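Local coordinates for putative metal resistance protein (Proteus mirabilis, PDB 6C29) that primes the trimeric disulfide isomerase ScsC, probably as a protein-disulfide reductase, by means of the tandem immunoglobulin-fold domain at the periplasmic N-terminus of ScsB, at residues T5-M10 with L33-L38; A157-Y162 with T168-R173; A226-V231 with S237-D242. One frame throughout, in Å; residues are numbered along the deposited sequence. Where two conformers were deposited one is given.

Contact 1. Residues T5-M10 with L33-L38; sequences TGWLTM and LLEVQL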
# COMPACT_ATOMS: atom_id res chain seq x y z
N THR A 5 -11.98 14.50 -11.79
CA THR A 5 -11.67 15.72 -11.08
C THR A 5 -10.75 16.65 -11.85
O THR A 5 -10.63 17.80 -11.50
CB THR A 5 -10.97 15.45 -9.73
OG1 THR A 5 -9.74 14.76 -9.96
CG2 THR A 5 -11.84 14.61 -8.82
N GLY A 6 -10.06 16.12 -12.87
CA GLY A 6 -8.91 16.80 -13.43
C GLY A 6 -7.74 16.77 -12.46
O GLY A 6 -7.85 16.23 -11.34
N TRP A 7 -6.62 17.35 -12.87
CA TRP A 7 -5.42 17.36 -12.02
C TRP A 7 -5.53 18.48 -11.01
O TRP A 7 -5.69 19.66 -11.36
CB TRP A 7 -4.14 17.46 -12.88
CG TRP A 7 -3.87 16.16 -13.58
CD1 TRP A 7 -4.17 15.84 -14.88
CD2 TRP A 7 -3.27 14.99 -13.02
NE1 TRP A 7 -3.82 14.54 -15.14
CE2 TRP A 7 -3.24 14.00 -14.02
CE3 TRP A 7 -2.77 14.68 -11.76
CZ2 TRP A 7 -2.73 12.74 -13.80
CZ3 TRP A 7 -2.25 13.42 -11.55
CH2 TRP A 7 -2.24 12.47 -12.57
N LEU A 8 -5.44 18.10 -9.73
CA LEU A 8 -5.63 19.02 -8.62
C LEU A 8 -4.32 19.33 -7.96
O LEU A 8 -3.50 18.43 -7.68
CB LEU A 8 -6.58 18.42 -7.59
CG LEU A 8 -7.95 17.95 -8.10
CD1 LEU A 8 -8.66 17.15 -6.98
CD2 LEU A 8 -8.76 19.12 -8.61
N THR A 9 -4.15 20.60 -7.64
CA THR A 9 -3.03 21.04 -6.83
C THR A 9 -3.61 21.90 -5.72
O THR A 9 -4.75 22.42 -5.82
CB THR A 9 -1.97 21.84 -7.62
OG1 THR A 9 -2.58 23.00 -8.19
CG2 THR A 9 -1.35 21.01 -8.75
N MSE A 10 -2.87 21.98 -4.63
CA MSE A 10 -3.18 22.87 -3.52
C MSE A 10 -2.08 23.89 -3.41
O MSE A 10 -0.90 23.56 -3.65
CB MSE A 10 -3.30 22.06 -2.23
CG MSE A 10 -4.53 21.19 -2.19
SE MSE A 10 -6.12 22.30 -2.07
CE MSE A 10 -5.96 22.70 -0.17
N LEU A 33 -10.17 5.51 -9.57
CA LEU A 33 -8.73 5.52 -9.70
C LEU A 33 -8.22 6.81 -9.16
O LEU A 33 -8.62 7.87 -9.62
CB LEU A 33 -8.28 5.40 -11.16
CG LEU A 33 -8.35 4.01 -11.75
CD1 LEU A 33 -8.09 4.06 -13.23
CD2 LEU A 33 -7.32 3.09 -11.08
N LEU A 34 -7.34 6.73 -8.19
CA LEU A 34 -6.70 7.90 -7.60
C LEU A 34 -5.26 7.96 -8.07
O LEU A 34 -4.44 7.15 -7.64
CB LEU A 34 -6.76 7.85 -6.09
CG LEU A 34 -6.04 8.98 -5.40
CD1 LEU A 34 -6.73 10.31 -5.72
CD2 LEU A 34 -6.02 8.73 -3.90
N GLU A 35 -4.92 8.89 -8.95
CA GLU A 35 -3.57 9.06 -9.46
C GLU A 35 -2.85 10.12 -8.62
O GLU A 35 -3.42 11.18 -8.33
CB GLU A 35 -3.57 9.52 -10.92
CG GLU A 35 -4.25 8.56 -11.87
CD GLU A 35 -4.47 9.20 -13.24
OE1 GLU A 35 -3.53 9.18 -14.08
OE2 GLU A 35 -5.55 9.79 -13.45
N VAL A 36 -1.61 9.83 -8.25
CA VAL A 36 -0.77 10.74 -7.53
C VAL A 36 0.54 10.90 -8.26
O VAL A 36 1.23 9.91 -8.50
CB VAL A 36 -0.51 10.26 -6.12
CG1 VAL A 36 0.38 11.23 -5.39
CG2 VAL A 36 -1.82 10.08 -5.36
N GLN A 37 0.87 12.14 -8.65
CA GLN A 37 2.13 12.49 -9.31
C GLN A 37 2.98 13.32 -8.37
O GLN A 37 2.51 14.36 -7.92
CB GLN A 37 1.86 13.30 -10.59
CG GLN A 37 1.36 12.50 -11.78
CD GLN A 37 2.48 11.87 -12.61
OE1 GLN A 37 3.62 12.34 -12.64
NE2 GLN A 37 2.14 10.79 -13.30
N LEU A 38 4.22 12.90 -8.14
CA LEU A 38 5.10 13.52 -7.17
C LEU A 38 6.31 14.17 -7.81
O LEU A 38 6.91 13.60 -8.72
CB LEU A 38 5.58 12.46 -6.22
CG LEU A 38 4.46 11.73 -5.48
CD1 LEU A 38 4.99 10.42 -4.92
CD2 LEU A 38 3.96 12.58 -4.35
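The indole of W7 reaches over to the side chains of E35 and Q37 on the outer surface of the N-terminal immunoglobulin-fold region, where L33-L38 belongs to the DsbD N-terminal family sequence. The two backbones do not pair: even the closest CA atoms, those of W7 and E35, are 8.9 Å apart. Strand 16-24 lies between them. It bonds through its backbone to both segments, L8 meeting V18 on one side and E35 meeting R19 on the other, and the W7 side chain, resting also on Q17 and R19, bridges this middle strand. W7 supplies 96 of the 161 Å² buried. Its CG stands anti to the carbonyl carbon (chi1 -73°), which carries the six-membered ring across to the neighbouring strand. The outer end of that ring is inserted between E35 and Q37, which come from opposite sides of its plane: CH2 of W7 sits 3.6 Å from CB of E35, and CZ3 of W7 sits 3.7 Å from CG of Q37. E35 crosses W7 at about a right angle, and its chain, extended beyond CG, takes the carboxylate past the ring with the two planes 60° apart. OE2 of E35 is held by a salt bridge to R19, a residue W7 also rests on, which limits the carboxylate's rotation. Q37 contributes mainly its CG methylene; the chain then bends at chi2 (-85°). Because Q37 has two conformers and both W7 and Q37 touch a crystal neighbour, the pose of these two surface side chains may owe something to the lattice. On the same side of the ring plane as CB of E35, OE1 of E35 approaches CZ2 of W7 to 3.7 Å.

Contact 2. Residues A157-Y162 with T168-R173; sequences AVSSDY and TLSLQR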
# COMPACT_ATOMS: atom_id res chain seq x y z
N ALA A 157 5.28 -22.22 0.73
CA ALA A 157 5.24 -22.45 2.18
C ALA A 157 5.83 -21.27 2.92
O ALA A 157 6.75 -20.61 2.42
CB ALA A 157 5.96 -23.72 2.56
N VAL A 158 5.28 -21.02 4.10
CA VAL A 158 5.74 -20.00 5.01
C VAL A 158 5.78 -20.54 6.43
O VAL A 158 4.82 -21.21 6.87
CB VAL A 158 4.81 -18.76 4.99
CG1 VAL A 158 5.30 -17.71 5.96
CG2 VAL A 158 4.71 -18.23 3.61
N SER A 159 6.88 -20.29 7.13
CA SER A 159 6.92 -20.54 8.55
C SER A 159 7.58 -19.35 9.22
O SER A 159 8.30 -18.54 8.58
CB SER A 159 7.67 -21.83 8.89
OG SER A 159 8.98 -21.80 8.38
N SER A 160 7.31 -19.19 10.50
CA SER A 160 7.88 -18.09 11.23
C SER A 160 8.04 -18.41 12.69
O SER A 160 7.40 -19.31 13.25
CB SER A 160 7.05 -16.81 11.05
OG SER A 160 5.75 -16.98 11.59
N ASP A 161 8.92 -17.64 13.32
CA ASP A 161 9.23 -17.80 14.72
C ASP A 161 9.58 -16.45 15.28
O ASP A 161 10.13 -15.58 14.59
CB ASP A 161 10.38 -18.79 14.91
CG ASP A 161 10.74 -18.97 16.36
OD1 ASP A 161 9.93 -19.59 17.10
OD2 ASP A 161 11.83 -18.48 16.76
N TYR A 162 9.26 -16.26 16.55
CA TYR A 162 9.60 -15.02 17.22
C TYR A 162 10.19 -15.27 18.58
O TYR A 162 9.58 -15.98 19.37
CB TYR A 162 8.36 -14.15 17.39
CG TYR A 162 8.61 -12.86 18.12
CD1 TYR A 162 9.19 -11.78 17.48
CD2 TYR A 162 8.25 -12.73 19.45
CE1 TYR A 162 9.41 -10.60 18.15
CE2 TYR A 162 8.46 -11.55 20.13
CZ TYR A 162 9.03 -10.49 19.47
OH TYR A 162 9.23 -9.31 20.14
N THR A 168 11.69 -14.19 12.67
CA THR A 168 12.34 -14.93 11.59
C THR A 168 11.31 -15.60 10.71
O THR A 168 10.37 -16.21 11.22
CB THR A 168 13.31 -15.99 12.11
OG1 THR A 168 14.34 -15.36 12.88
CG2 THR A 168 13.95 -16.76 10.96
N LEU A 169 11.49 -15.50 9.39
CA LEU A 169 10.63 -16.15 8.41
C LEU A 169 11.43 -17.10 7.54
O LEU A 169 12.60 -16.85 7.24
CB LEU A 169 9.98 -15.14 7.46
CG LEU A 169 9.32 -13.88 8.01
CD1 LEU A 169 8.73 -13.02 6.86
CD2 LEU A 169 8.28 -14.23 9.01
N SER A 170 10.75 -18.16 7.11
CA SER A 170 11.30 -19.08 6.14
C SER A 170 10.27 -19.24 5.05
O SER A 170 9.13 -19.61 5.33
CB SER A 170 11.63 -20.42 6.81
OG SER A 170 11.81 -21.43 5.84
N LEU A 171 10.66 -18.90 3.82
CA LEU A 171 9.75 -18.84 2.68
C LEU A 171 10.27 -19.72 1.57
O LEU A 171 11.41 -19.57 1.13
CB LEU A 171 9.59 -17.40 2.18
CG LEU A 171 9.21 -16.37 3.24
CD1 LEU A 171 9.18 -14.98 2.66
CD2 LEU A 171 7.85 -16.68 3.82
N GLN A 172 9.42 -20.61 1.08
CA GLN A 172 9.79 -21.50 -0.00
C GLN A 172 9.22 -21.00 -1.32
O GLN A 172 8.03 -20.73 -1.42
CB GLN A 172 9.29 -22.91 0.25
CG GLN A 172 9.69 -23.85 -0.86
CD GLN A 172 9.16 -25.27 -0.65
OE1 GLN A 172 7.97 -25.47 -0.37
NE2 GLN A 172 10.03 -26.25 -0.82
N ARG A 173 10.07 -20.86 -2.32
CA ARG A 173 9.61 -20.46 -3.64
C ARG A 173 8.86 -21.61 -4.28
O ARG A 173 9.27 -22.74 -4.18
CB ARG A 173 10.77 -20.02 -4.50
CG ARG A 173 10.30 -19.28 -5.75
CD ARG A 173 11.41 -18.61 -6.53
NE ARG A 173 10.92 -18.18 -7.84
CZ ARG A 173 11.11 -16.98 -8.38
NH1 ARG A 173 11.77 -16.05 -7.73
NH2 ARG A 173 10.61 -16.71 -9.58
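Strands 157-162 and 168-173 run antiparallel, their axes 4.7 Å apart at closest and 170° between directions, with S159/S170 and D161/T168 as hydrogen-bonded pairs and V158/L171 and S160/L169 as non-hydrogen-bonded ones. Each of the first two pairs is tied by two N-H...O bonds; the shortest runs from N of T168 to O of D161, 2.8 Å. The non-hydrogen-bonded positions add CA-H...O contacts, the closest being CA of S160 to O of T168 at 3.1 Å. Side chains alternate between two faces. V158, S160, L169 and L171 project together toward strand 226-233. There V158 and L171 lie side by side: CD2 of L171 fits against both methyls of V158, 3.5 Å from CG1 and 3.5 Å from CG2. The CG1 approach is tighter than usual for two carbons. With CG1 of V158 anti to the backbone N (chi1 179°), both of its methyls are presented to the neighbouring leucine. S160 meets L169 in a different way, its CB standing 3.5 Å from CD2 of L169. Its hydroxyl, held between the backbone N and the carbonyl carbon (chi1 63°), is hydrogen-bonded to N of G245, so a polar atom on this largely apolar face is satisfied by the backbone near the end of the ordered chain. The opposite face carries S159, D161, T168, S170 and Q172 and is more polar. S159 and S170 each adopt two conformations; in one, OG of S159 touches CB of S170 at 3.4 Å. D161 turns its carboxylate to a salt bridge with R163, beyond the end of the segment. The two strands form a beta hairpin at the border of a four-stranded antiparallel sheet, with the mainly apolar face turned to the other sheet of an immunoglobulin-type sandwich.

Contact 3. Residues A226-V231 with S237-D242; sequences ALSFVV and SRQVND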
# COMPACT_ATOMS: atom_id res chain seq x y z
N ALA A 226 -0.89 -11.12 13.73
CA ALA A 226 -0.96 -11.28 12.28
C ALA A 226 0.41 -11.11 11.64
O ALA A 226 1.18 -10.21 12.01
CB ALA A 226 -1.93 -10.28 11.68
N LEU A 227 0.72 -12.03 10.73
CA LEU A 227 1.89 -11.94 9.87
C LEU A 227 1.38 -11.63 8.47
O LEU A 227 0.88 -12.48 7.75
CB LEU A 227 2.69 -13.24 9.89
CG LEU A 227 3.91 -13.27 8.96
CD1 LEU A 227 4.92 -12.18 9.28
CD2 LEU A 227 4.57 -14.61 9.02
N SER A 228 1.57 -10.38 8.09
CA SER A 228 1.10 -9.87 6.80
C SER A 228 2.28 -9.20 6.14
O SER A 228 2.98 -8.37 6.76
CB SER A 228 -0.04 -8.86 7.00
OG SER A 228 -0.38 -8.19 5.80
N PHE A 229 2.54 -9.56 4.88
CA PHE A 229 3.63 -8.97 4.14
C PHE A 229 3.42 -9.20 2.66
O PHE A 229 2.62 -10.03 2.24
CB PHE A 229 4.99 -9.52 4.62
CG PHE A 229 5.17 -10.99 4.43
CD1 PHE A 229 5.68 -11.52 3.27
CD2 PHE A 229 4.89 -11.85 5.48
CE1 PHE A 229 5.88 -12.88 3.13
CE2 PHE A 229 5.11 -13.22 5.35
CZ PHE A 229 5.60 -13.73 4.18
N VAL A 230 4.16 -8.42 1.89
CA VAL A 230 4.29 -8.59 0.46
C VAL A 230 5.71 -9.04 0.18
O VAL A 230 6.66 -8.45 0.67
CB VAL A 230 3.95 -7.28 -0.27
CG1 VAL A 230 4.33 -7.37 -1.76
CG2 VAL A 230 2.48 -6.92 -0.03
N VAL A 231 5.86 -10.10 -0.61
CA VAL A 231 7.15 -10.53 -1.10
C VAL A 231 7.12 -10.44 -2.61
O VAL A 231 6.11 -10.77 -3.24
CB VAL A 231 7.49 -11.96 -0.60
CG1 VAL A 231 6.38 -12.98 -0.93
CG2 VAL A 231 8.81 -12.43 -1.14
N SER A 237 4.43 -10.14 -7.45
CA SER A 237 4.20 -9.64 -6.12
C SER A 237 3.11 -10.42 -5.43
O SER A 237 1.99 -10.47 -5.92
CB SER A 237 3.82 -8.18 -6.20
OG SER A 237 3.63 -7.64 -4.91
N ARG A 238 3.44 -10.99 -4.27
CA ARG A 238 2.56 -11.87 -3.50
C ARG A 238 2.31 -11.33 -2.11
O ARG A 238 3.25 -11.08 -1.36
CB ARG A 238 3.19 -13.27 -3.41
CG ARG A 238 2.61 -14.24 -2.40
CD ARG A 238 1.19 -14.72 -2.70
NE ARG A 238 0.61 -15.39 -1.54
CZ ARG A 238 0.69 -16.69 -1.31
NH1 ARG A 238 1.29 -17.50 -2.16
NH2 ARG A 238 0.14 -17.17 -0.22
N GLN A 239 1.03 -11.19 -1.79
CA GLN A 239 0.54 -10.88 -0.46
C GLN A 239 0.38 -12.17 0.34
O GLN A 239 -0.30 -13.10 -0.12
CB GLN A 239 -0.79 -10.15 -0.59
CG GLN A 239 -1.53 -10.00 0.71
CD GLN A 239 -0.86 -9.04 1.68
OE1 GLN A 239 -0.38 -7.99 1.30
NE2 GLN A 239 -0.83 -9.42 2.95
N VAL A 240 1.01 -12.21 1.50
CA VAL A 240 0.93 -13.33 2.42
C VAL A 240 0.20 -12.90 3.67
O VAL A 240 0.49 -11.84 4.26
CB VAL A 240 2.32 -13.82 2.78
CG1 VAL A 240 2.22 -14.96 3.76
CG2 VAL A 240 3.06 -14.27 1.56
N ASN A 241 -0.77 -13.72 4.08
CA ASN A 241 -1.48 -13.55 5.34
C ASN A 241 -1.38 -14.82 6.15
O ASN A 241 -1.86 -15.90 5.75
CB ASN A 241 -2.94 -13.18 5.11
CG ASN A 241 -3.10 -11.78 4.55
OD1 ASN A 241 -3.03 -10.78 5.27
ND2 ASN A 241 -3.26 -11.72 3.26
N ASP A 242 -0.67 -14.71 7.26
CA ASP A 242 -0.37 -15.83 8.10
C ASP A 242 -0.36 -15.37 9.55
O ASP A 242 -0.93 -14.33 9.86
CB ASP A 242 0.95 -16.44 7.67
CG ASP A 242 1.02 -17.94 7.96
OD1 ASP A 242 0.61 -18.74 7.08
OD2 ASP A 242 1.47 -18.32 9.06
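OG of S228 has two partners: NE2 of Q239 donates to it across the strands at 3.1 Å, and D186 of the adjoining strand 182-186 is hydrogen-bonded to it as well. The donated bond is somewhat bent (146° at the hydrogen), yet OG lies close to the amide plane of Q239. The other end of this amide, OE1, is bonded to R47, so both ends hold its rotation. OE1 of Q239 also abuts CG2 of V230 at 3.3 Å, the two side chains crossing at about a right angle. Along the backbone six bonds join L227 with D242, F229 with V240 and V231 with R238, making an antiparallel beta hairpin in the three-stranded sheet of the second immunoglobulin-fold domain. On the face carrying L227, F229, V231 and V240, the phenyl group of F229 takes the cramped site between its backbone N and carbonyl carbon (chi1 62°). This brings the ring beside V240, whose CB stands 3.7 Å from the ring centroid and 18° off the normal, a CH-pi contact over the face. The methyls of V240 spread above the rim, CG2 reaching CE1 of F229 at 3.5 Å and CG1 reaching CZ of F229 at 3.6 Å. CG of L227 lies at the ring's edge. R238, bent at chi2, lies along its own strand, NE bonding O of Q239 at 2.8 Å from above the carbonyl plane.

How the contacts relate
Contact 1 stands apart at the surface of the N-terminal domain, its centre 39 Å from that of contact 2 and 29 Å from that of contact 3. There a side chain spans an intervening strand, and backbone bonds of both segments go to strand 16-24. Contacts 2 and 3 are each a hairpin, bonded directly through their backbones and partly buried. Their centres are 11 Å apart, and their apolar faces meet as the two sheets of one sandwich: CD2 of L169 lies 3.7 Å from CD2 of L227, and CD2 of L171 is 3.7 Å from CZ of F229. Contact 2 is mostly polar on its other face, whereas in contact 3 S228 bonds D186 and Q239 bonds R47 there.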